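Local coordinates for extracellular solute-binding protein (Bordetella parapertussis, PDB 3PU5) that probably binds a small solute, perhaps a polyamine, outside the cytoplasmic membrane and hands it to an ABC-type importer, at residues Gly114-Pro119 with Val200-Gly205; Val145-Leu150 with Ile209-Asp214. All coordinates share one frame; numbering follows the deposited sequence.

Interaction 1 of 2, residues Gly114-Pro119 with Val200-Gly205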
ATOM      1  N   GLY A 114       5.726  -1.352   8.830  1.00  7.97           N
ATOM      2  CA  GLY A 114       5.902  -1.483  10.256  1.00  8.92           C
ATOM      3  C   GLY A 114       7.377  -1.300  10.542  1.00 10.31           C
ATOM      4  O   GLY A 114       8.066  -0.568   9.824  1.00  8.63           O
ATOM      5  N   ILE A 115       7.863  -1.977  11.576  1.00  9.18           N
ATOM      6  CA  ILE A 115       9.272  -1.893  11.953  1.00  8.66           C
ATOM      7  C   ILE A 115       9.937  -3.257  11.788  1.00 11.26           C
ATOM      8  O   ILE A 115       9.548  -4.228  12.449  1.00 10.47           O
ATOM      9  CB  ILE A 115       9.420  -1.420  13.399  1.00  8.81           C
ATOM     10  CG1 ILE A 115       8.722  -0.066  13.575  1.00 10.20           C
ATOM     11  CG2 ILE A 115      10.904  -1.337  13.799  1.00  9.33           C
ATOM     12  CD1 ILE A 115       8.104   0.140  14.953  1.00 10.86           C
ATOM     13  N   ALA A 116      10.919  -3.337  10.890  1.00  8.82           N
ATOM     14  CA  ALA A 116      11.640  -4.585  10.659  1.00  9.20           C
ATOM     15  C   ALA A 116      12.983  -4.575  11.383  1.00  9.25           C
ATOM     16  O   ALA A 116      13.651  -3.543  11.442  1.00  8.64           O
ATOM     17  CB  ALA A 116      11.828  -4.820   9.158  1.00  7.38           C
ATOM     18  N   TYR A 117      13.387  -5.718  11.928  1.00  9.65           N
ATOM     19  CA  TYR A 117      14.603  -5.758  12.737  1.00 10.64           C
ATOM     20  C   TYR A 117      15.266  -7.149  12.781  1.00 11.73           C
ATOM     21  O   TYR A 117      14.680  -8.148  12.366  1.00 11.69           O
ATOM     22  CB  TYR A 117      14.307  -5.270  14.164  1.00 10.06           C
ATOM     23  CG  TYR A 117      13.547  -6.284  15.006  1.00 12.63           C
ATOM     24  CD1 TYR A 117      12.159  -6.392  14.929  1.00 12.89           C
ATOM     25  CD2 TYR A 117      14.221  -7.140  15.869  1.00 13.89           C
ATOM     26  CE1 TYR A 117      11.463  -7.339  15.690  1.00 12.07           C
ATOM     27  CE2 TYR A 117      13.543  -8.085  16.626  1.00 13.93           C
ATOM     28  CZ  TYR A 117      12.173  -8.178  16.536  1.00 14.96           C
ATOM     29  OH  TYR A 117      11.523  -9.113  17.305  1.00 14.51           O
ATOM     30  N   ARG A 118      16.497  -7.185  13.286  1.00 12.61           N
ATOM     31  CA  ARG A 118      17.226  -8.428  13.516  1.00 13.24           C
ATOM     32  C   ARG A 118      17.167  -8.787  14.994  1.00 13.43           C
ATOM     33  O   ARG A 118      17.721  -8.071  15.828  1.00 14.29           O
ATOM     34  CB  ARG A 118      18.691  -8.257  13.115  1.00 14.85           C
ATOM     35  CG  ARG A 118      18.962  -8.331  11.628  1.00 14.22           C
ATOM     36  CD  ARG A 118      20.458  -8.298  11.368  1.00 20.61           C
ATOM     37  NE  ARG A 118      21.127  -9.514  11.830  1.00 22.72           N
ATOM     38  CZ  ARG A 118      21.688 -10.411  11.023  1.00 23.31           C
ATOM     39  NH1 ARG A 118      22.274 -11.491  11.529  1.00 19.04           N
ATOM     40  NH2 ARG A 118      21.673 -10.218   9.708  1.00 17.58           N
ATOM     41  N   PRO A 119      16.485  -9.891  15.335  1.00 13.77           N
ATOM     42  CA  PRO A 119      16.402 -10.262  16.754  1.00 13.22           C
ATOM     43  C   PRO A 119      17.779 -10.444  17.398  1.00 16.69           C
ATOM     44  O   PRO A 119      17.915 -10.247  18.603  1.00 17.33           O
ATOM     45  CB  PRO A 119      15.650 -11.598  16.725  1.00 14.61           C
ATOM     46  CG  PRO A 119      14.816 -11.532  15.451  1.00 16.13           C
ATOM     47  CD  PRO A 119      15.666 -10.762  14.469  1.00 13.32           C
ATOM     48  N   VAL A 200      17.338  -6.532   2.517  1.00 10.46           N
ATOM     49  CA  VAL A 200      18.765  -6.639   2.194  1.00 11.88           C
ATOM     50  C   VAL A 200      19.647  -6.045   3.294  1.00 12.72           C
ATOM     51  O   VAL A 200      20.621  -6.667   3.730  1.00 12.75           O
ATOM     52  CB  VAL A 200      19.089  -5.944   0.867  1.00 11.51           C
ATOM     53  CG1 VAL A 200      20.599  -5.806   0.691  1.00 13.69           C
ATOM     54  CG2 VAL A 200      18.478  -6.722  -0.297  1.00 16.25           C
ATOM     55  N   LEU A 201      19.312  -4.839   3.743  1.00 11.33           N
ATOM     56  CA  LEU A 201      20.085  -4.192   4.805  1.00 11.10           C
ATOM     57  C   LEU A 201      20.094  -5.052   6.070  1.00 11.65           C
ATOM     58  O   LEU A 201      21.139  -5.226   6.704  1.00 11.90           O
ATOM     59  CB  LEU A 201      19.535  -2.794   5.106  1.00 10.75           C
ATOM     60  CG  LEU A 201      19.706  -1.741   4.007  1.00 12.14           C
ATOM     61  CD1 LEU A 201      18.852  -0.495   4.284  1.00  9.87           C
ATOM     62  CD2 LEU A 201      21.169  -1.376   3.836  1.00 14.93           C
ATOM     63  N   LEU A 202      18.932  -5.591   6.431  1.00  9.46           N
ATOM     64  CA  LEU A 202      18.819  -6.444   7.614  1.00 12.73           C
ATOM     65  C   LEU A 202      19.570  -7.765   7.450  1.00 11.80           C
ATOM     66  O   LEU A 202      20.326  -8.153   8.336  1.00 12.42           O
ATOM     67  CB  LEU A 202      17.348  -6.722   7.968  1.00 10.54           C
ATOM     68  CG  LEU A 202      16.587  -5.499   8.493  1.00 11.12           C
ATOM     69  CD1 LEU A 202      15.104  -5.801   8.622  1.00  9.90           C
ATOM     70  CD2 LEU A 202      17.170  -4.994   9.816  1.00 10.05           C
ATOM     71  N   THR A 203      19.354  -8.444   6.322  1.00 12.63           N
ATOM     72  CA  THR A 203      19.944  -9.774   6.102  1.00 15.40           C
ATOM     73  C   THR A 203      21.447  -9.751   5.824  1.00 15.65           C
ATOM     74  O   THR A 203      22.141 -10.740   6.060  1.00 16.53           O
ATOM     75  CB  THR A 203      19.235 -10.556   4.976  1.00 13.21           C
ATOM     76  OG1 THR A 203      19.356  -9.843   3.744  1.00 13.72           O
ATOM     77  CG2 THR A 203      17.770 -10.763   5.302  1.00 12.79           C
ATOM     78  N   SER A 204      21.947  -8.619   5.336  1.00 13.71           N
ATOM     79  CA  SER A 204      23.370  -8.456   5.085  1.00 12.41           C
ATOM     80  C   SER A 204      24.105  -8.230   6.390  1.00 16.78           C
ATOM     81  O   SER A 204      25.324  -8.393   6.464  1.00 16.68           O
ATOM     82  CB  SER A 204      23.620  -7.271   4.151  1.00 14.86           C
ATOM     83  OG  SER A 204      23.362  -6.031   4.795  1.00 14.50           O
ATOM     84  N   GLY A 205      23.349  -7.843   7.415  1.00 16.94           N
ATOM     85  CA  GLY A 205      23.915  -7.486   8.699  1.00 16.32           C
ATOM     86  C   GLY A 205      24.267  -6.013   8.814  1.00 16.60           C
ATOM     87  O   GLY A 205      24.660  -5.557   9.885  1.00 19.42           O
TER
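Arg-118 reaches from the end of strand 111-117 to the last turn of helix 197-204, and its side chain can be followed atom by atom to Leu-202. CB leaves the backbone toward the helix. Arg-118 CG, anti to the carbonyl carbon (chi1 -79°), passes Leu-202 CD2 at 4.2 Å, the two side chains sliding past each other in opposite directions. Arg-118 CD then comes to 3.0 Å from Leu-202 O, and the chain bends at chi3 (69°). At the tip, Arg-118 NH2 donates to Leu-202 O over 2.8 Å, a nearly straight bond that lies in both the guanidinium plane and the carbonyl plane. The same oxygen also takes the backbone N-H of Gly-205, so two donors grip it where the helix gives way to the positive phi of Gly-205. Arg-118 NH1 has a second partner, a salt bridge to Asp-120.

Helix 197-204 packs on the face of the antiparallel sheet from which Ala-116 CB points, in one lobe of a periplasmic-binding-protein fold; strand 111-117 pairs there with 209-213, the strand that follows the helix. Deeper in, Leu-202 carries the apolar half. Its CD1 presses on Ala-116 CB at 3.5 Å, closer than usual van der Waals contact, and lies 3.7 Å from Tyr-117 N, while CD2 sits 4.0 Å from Tyr-117 CA. Val-228 also touches the Leu-202 side chain, whereas CB of Tyr-117 points away from the helix, and its side chain touches Lys-229 and Val-231 of strand 229-231.

Interaction 2 of 2, residues Val145-Leu150 with Ile209-Asp214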
ATOM      1  N   VAL A 145      20.541   2.150  12.169  1.00 10.60           N
ATOM      2  CA  VAL A 145      19.163   2.387  11.778  1.00  9.58           C
ATOM      3  C   VAL A 145      19.112   2.847  10.319  1.00  9.28           C
ATOM      4  O   VAL A 145      19.987   3.591   9.872  1.00  9.33           O
ATOM      5  CB  VAL A 145      18.526   3.430  12.719  1.00 10.08           C
ATOM      6  CG1 VAL A 145      17.069   3.648  12.360  1.00  8.80           C
ATOM      7  CG2 VAL A 145      18.675   2.967  14.184  1.00  8.80           C
ATOM      8  N   PHE A 146      18.132   2.350   9.565  1.00  9.22           N
ATOM      9  CA  PHE A 146      17.887   2.824   8.200  1.00  8.95           C
ATOM     10  C   PHE A 146      16.494   3.453   8.141  1.00  9.61           C
ATOM     11  O   PHE A 146      15.686   3.225   9.037  1.00  9.46           O
ATOM     12  CB  PHE A 146      18.071   1.708   7.154  1.00  8.88           C
ATOM     13  CG  PHE A 146      17.244   0.464   7.414  1.00  9.28           C
ATOM     14  CD1 PHE A 146      15.907   0.408   7.029  1.00  9.08           C
ATOM     15  CD2 PHE A 146      17.805  -0.648   8.040  1.00  8.40           C
ATOM     16  CE1 PHE A 146      15.137  -0.738   7.273  1.00  9.02           C
ATOM     17  CE2 PHE A 146      17.047  -1.793   8.289  1.00  8.95           C
ATOM     18  CZ  PHE A 146      15.713  -1.842   7.903  1.00  8.22           C
ATOM     19  N   PHE A 147      16.216   4.257   7.114  1.00  9.67           N
ATOM     20  CA  PHE A 147      14.931   4.950   7.020  1.00  7.46           C
ATOM     21  C   PHE A 147      14.584   5.255   5.561  1.00  9.50           C
ATOM     22  O   PHE A 147      15.475   5.431   4.742  1.00  9.34           O
ATOM     23  CB  PHE A 147      14.965   6.257   7.829  1.00  9.35           C
ATOM     24  CG  PHE A 147      13.610   6.880   8.034  1.00  9.43           C
ATOM     25  CD1 PHE A 147      13.096   7.773   7.106  1.00  9.74           C
ATOM     26  CD2 PHE A 147      12.837   6.552   9.151  1.00 11.40           C
ATOM     27  CE1 PHE A 147      11.833   8.335   7.280  1.00 10.33           C
ATOM     28  CE2 PHE A 147      11.570   7.113   9.336  1.00  8.77           C
ATOM     29  CZ  PHE A 147      11.073   8.010   8.400  1.00  9.87           C
ATOM     30  N   ASN A 148      13.292   5.310   5.242  1.00  8.69           N
ATOM     31  CA  ASN A 148      12.834   5.586   3.874  1.00  8.90           C
ATOM     32  C   ASN A 148      13.356   6.924   3.338  1.00  9.83           C
ATOM     33  O   ASN A 148      13.172   7.965   3.979  1.00  9.43           O
ATOM     34  CB  ASN A 148      11.294   5.650   3.813  1.00  9.49           C
ATOM     35  CG  ASN A 148      10.606   4.519   4.566  1.00  9.27           C
ATOM     36  OD1 ASN A 148       9.707   3.862   4.025  1.00 11.14           O
ATOM     37  ND2 ASN A 148      10.984   4.317   5.825  1.00  8.92           N
ATOM     38  N   ASN A 149      13.979   6.917   2.165  1.00  9.24           N
ATOM     39  CA  ASN A 149      14.325   8.183   1.523  1.00 11.08           C
ATOM     40  C   ASN A 149      13.075   8.877   1.006  1.00 11.68           C
ATOM     41  O   ASN A 149      12.333   8.289   0.218  1.00 10.63           O
ATOM     42  CB  ASN A 149      15.302   7.981   0.368  1.00 10.47           C
ATOM     43  CG  ASN A 149      15.779   9.304  -0.215  1.00 13.58           C
ATOM     44  OD1 ASN A 149      15.791   9.497  -1.425  1.00 15.61           O
ATOM     45  ND2 ASN A 149      16.150  10.224   0.655  1.00 13.59           N
ATOM     46  N   LEU A 150      12.837  10.115   1.440  1.00 10.76           N
ATOM     47  CA  LEU A 150      11.621  10.836   1.035  1.00 13.28           C
ATOM     48  C   LEU A 150      11.437  10.907  -0.490  1.00 15.12           C
ATOM     49  O   LEU A 150      10.347  10.658  -1.007  1.00 16.18           O
ATOM     50  CB  LEU A 150      11.556  12.240   1.656  1.00 13.86           C
ATOM     51  CG  LEU A 150      10.228  12.955   1.381  1.00 16.64           C
ATOM     52  CD1 LEU A 150       9.069  12.052   1.766  1.00 15.73           C
ATOM     53  CD2 LEU A 150      10.117  14.301   2.088  1.00 13.99           C
ATOM     54  N   ILE A 209      17.689  -2.259  12.315  1.00  9.43           N
ATOM     55  CA  ILE A 209      16.281  -1.926  12.466  1.00  7.83           C
ATOM     56  C   ILE A 209      15.906  -0.728  11.591  1.00  8.75           C
ATOM     57  O   ILE A 209      16.743   0.112  11.278  1.00  8.26           O
ATOM     58  CB  ILE A 209      15.979  -1.623  13.953  1.00  9.58           C
ATOM     59  CG1 ILE A 209      14.477  -1.457  14.213  1.00  9.13           C
ATOM     60  CG2 ILE A 209      16.770  -0.397  14.438  1.00  8.71           C
ATOM     61  CD1 ILE A 209      14.126  -1.522  15.687  1.00  6.93           C
ATOM     62  N   GLY A 210      14.644  -0.655  11.197  1.00  8.61           N
ATOM     63  CA  GLY A 210      14.154   0.456  10.408  1.00  8.61           C
ATOM     64  C   GLY A 210      12.807   0.076   9.838  1.00  8.91           C
ATOM     65  O   GLY A 210      12.352  -1.048  10.047  1.00  8.75           O
ATOM     66  N   PRO A 211      12.149   1.010   9.131  1.00  9.52           N
ATOM     67  CA  PRO A 211      10.829   0.705   8.564  1.00 10.35           C
ATOM     68  C   PRO A 211      10.910  -0.346   7.455  1.00  9.92           C
ATOM     69  O   PRO A 211      11.850  -0.327   6.659  1.00  8.46           O
ATOM     70  CB  PRO A 211      10.359   2.057   8.008  1.00 11.01           C
ATOM     71  CG  PRO A 211      11.177   3.099   8.784  1.00  9.36           C
ATOM     72  CD  PRO A 211      12.516   2.425   8.954  1.00  9.14           C
ATOM     73  N   GLY A 212       9.936  -1.252   7.422  1.00  9.58           N
ATOM     74  CA  GLY A 212       9.900  -2.311   6.434  1.00  8.76           C
ATOM     75  C   GLY A 212       8.480  -2.803   6.208  1.00 10.40           C
ATOM     76  O   GLY A 212       7.580  -2.554   7.023  1.00 10.55           O
ATOM     77  N   TRP A 213       8.280  -3.513   5.104  1.00  8.48           N
ATOM     78  CA  TRP A 213       6.951  -3.974   4.722  1.00  8.97           C
ATOM     79  C   TRP A 213       6.631  -5.321   5.342  1.00  9.87           C
ATOM     80  O   TRP A 213       7.508  -6.179   5.473  1.00  8.81           O
ATOM     81  CB  TRP A 213       6.812  -3.994   3.192  1.00  9.17           C
ATOM     82  CG  TRP A 213       6.658  -2.596   2.683  1.00 10.44           C
ATOM     83  CD1 TRP A 213       5.489  -1.947   2.416  1.00 10.07           C
ATOM     84  CD2 TRP A 213       7.706  -1.645   2.459  1.00  9.72           C
ATOM     85  NE1 TRP A 213       5.742  -0.658   2.020  1.00  9.96           N
ATOM     86  CE2 TRP A 213       7.099  -0.447   2.037  1.00 10.18           C
ATOM     87  CE3 TRP A 213       9.104  -1.696   2.560  1.00 10.74           C
ATOM     88  CZ2 TRP A 213       7.833   0.692   1.722  1.00  9.68           C
ATOM     89  CZ3 TRP A 213       9.839  -0.556   2.240  1.00 10.50           C
ATOM     90  CH2 TRP A 213       9.198   0.621   1.828  1.00 11.48           C
ATOM     91  N   ASP A 214       5.378  -5.501   5.744  1.00  9.58           N
ATOM     92  CA  ASP A 214       4.994  -6.753   6.393  1.00  9.81           C
ATOM     93  C   ASP A 214       5.251  -7.964   5.498  1.00 10.50           C
ATOM     94  O   ASP A 214       5.988  -8.866   5.884  1.00 10.56           O
ATOM     95  CB  ASP A 214       3.552  -6.733   6.940  1.00  8.50           C
ATOM     96  CG  ASP A 214       2.495  -6.416   5.876  1.00  9.32           C
ATOM     97  OD1 ASP A 214       2.785  -5.736   4.861  1.00 11.87           O
ATOM     98  OD2 ASP A 214       1.344  -6.846   6.071  1.00  9.97           O
TER
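Phe-146 and Ile-209 are joined by the one backbone hydrogen bond of the contact, from Phe-146 N to Ile-209 O at 3.1 Å. That oxygen is also approached by Val-145 CA in a C-H...O contact, and beside it the CG2 methyls of Val-145 and Ile-209 lie 3.9 Å apart, their side chains pointing the same way.

The Phe-146 ring folds back over the partner strand because CG sits between the backbone N and the carbonyl carbon (chi1 55°). One face receives both Ile-209 O and Gly-210 CA, each offset toward the rim; the glycine makes a CH-pi contact, its CA 3.8 Å from the ring centroid. A CB on this glycine would collide with Phe-146 CD1, so the bare backbone is what allows the ring to lie so close. At the ring's edge, Pro-211 O comes within 3.4 Å of CE1.

Pro-211 takes up the next position. Its CD lies 3.3 Å from Phe-146 O, and CG meets Phe-147 CD2 at 3.8 Å, the two side chains crossing at about a right angle. Farther along, the side chain of Asn-148 approaches Pro-211 and also reaches tip to tip toward Trp-213.

Around this shell, Pro-198 and Leu-201 of helix 197-204 pack on Phe-146, Val-113 backs Pro-211, and Phe-195 meets Trp-213 edge-to-face. Strand 188-192 flanks 145-148, while 111-117 pairs with 209-213. The single parallel bridge, Val-145 with Ile-209, thus brings two sheet regions together before the strands diverge, within the alpha/beta lobe architecture of periplasmic binding proteins.

In the fold
From the N terminus, strand 111-117 comes first; the segments of interaction 1, 114-119 and 200-205, are 81 residues apart at their closest ends, and Arg-118, just past the strand, helps close that loop. Strand 145-148 lies inside it, but its partner, 209-213, comes after the helix, so interaction 2 closes later and the two contacts cross rather than nest. Helix 197-204 and strand 209-213 follow each other in the chain, and the two contacts touch: Ala-116 N lies 2.8 Å from Gly-210 O, a probable backbone hydrogen bond, and Leu-202 CD2 packs 3.5 Å from Phe-146 CE2. With centres about 9 Å apart, they tie helix 197-204 and the 145-148/188-192 pair to the larger antiparallel sheet.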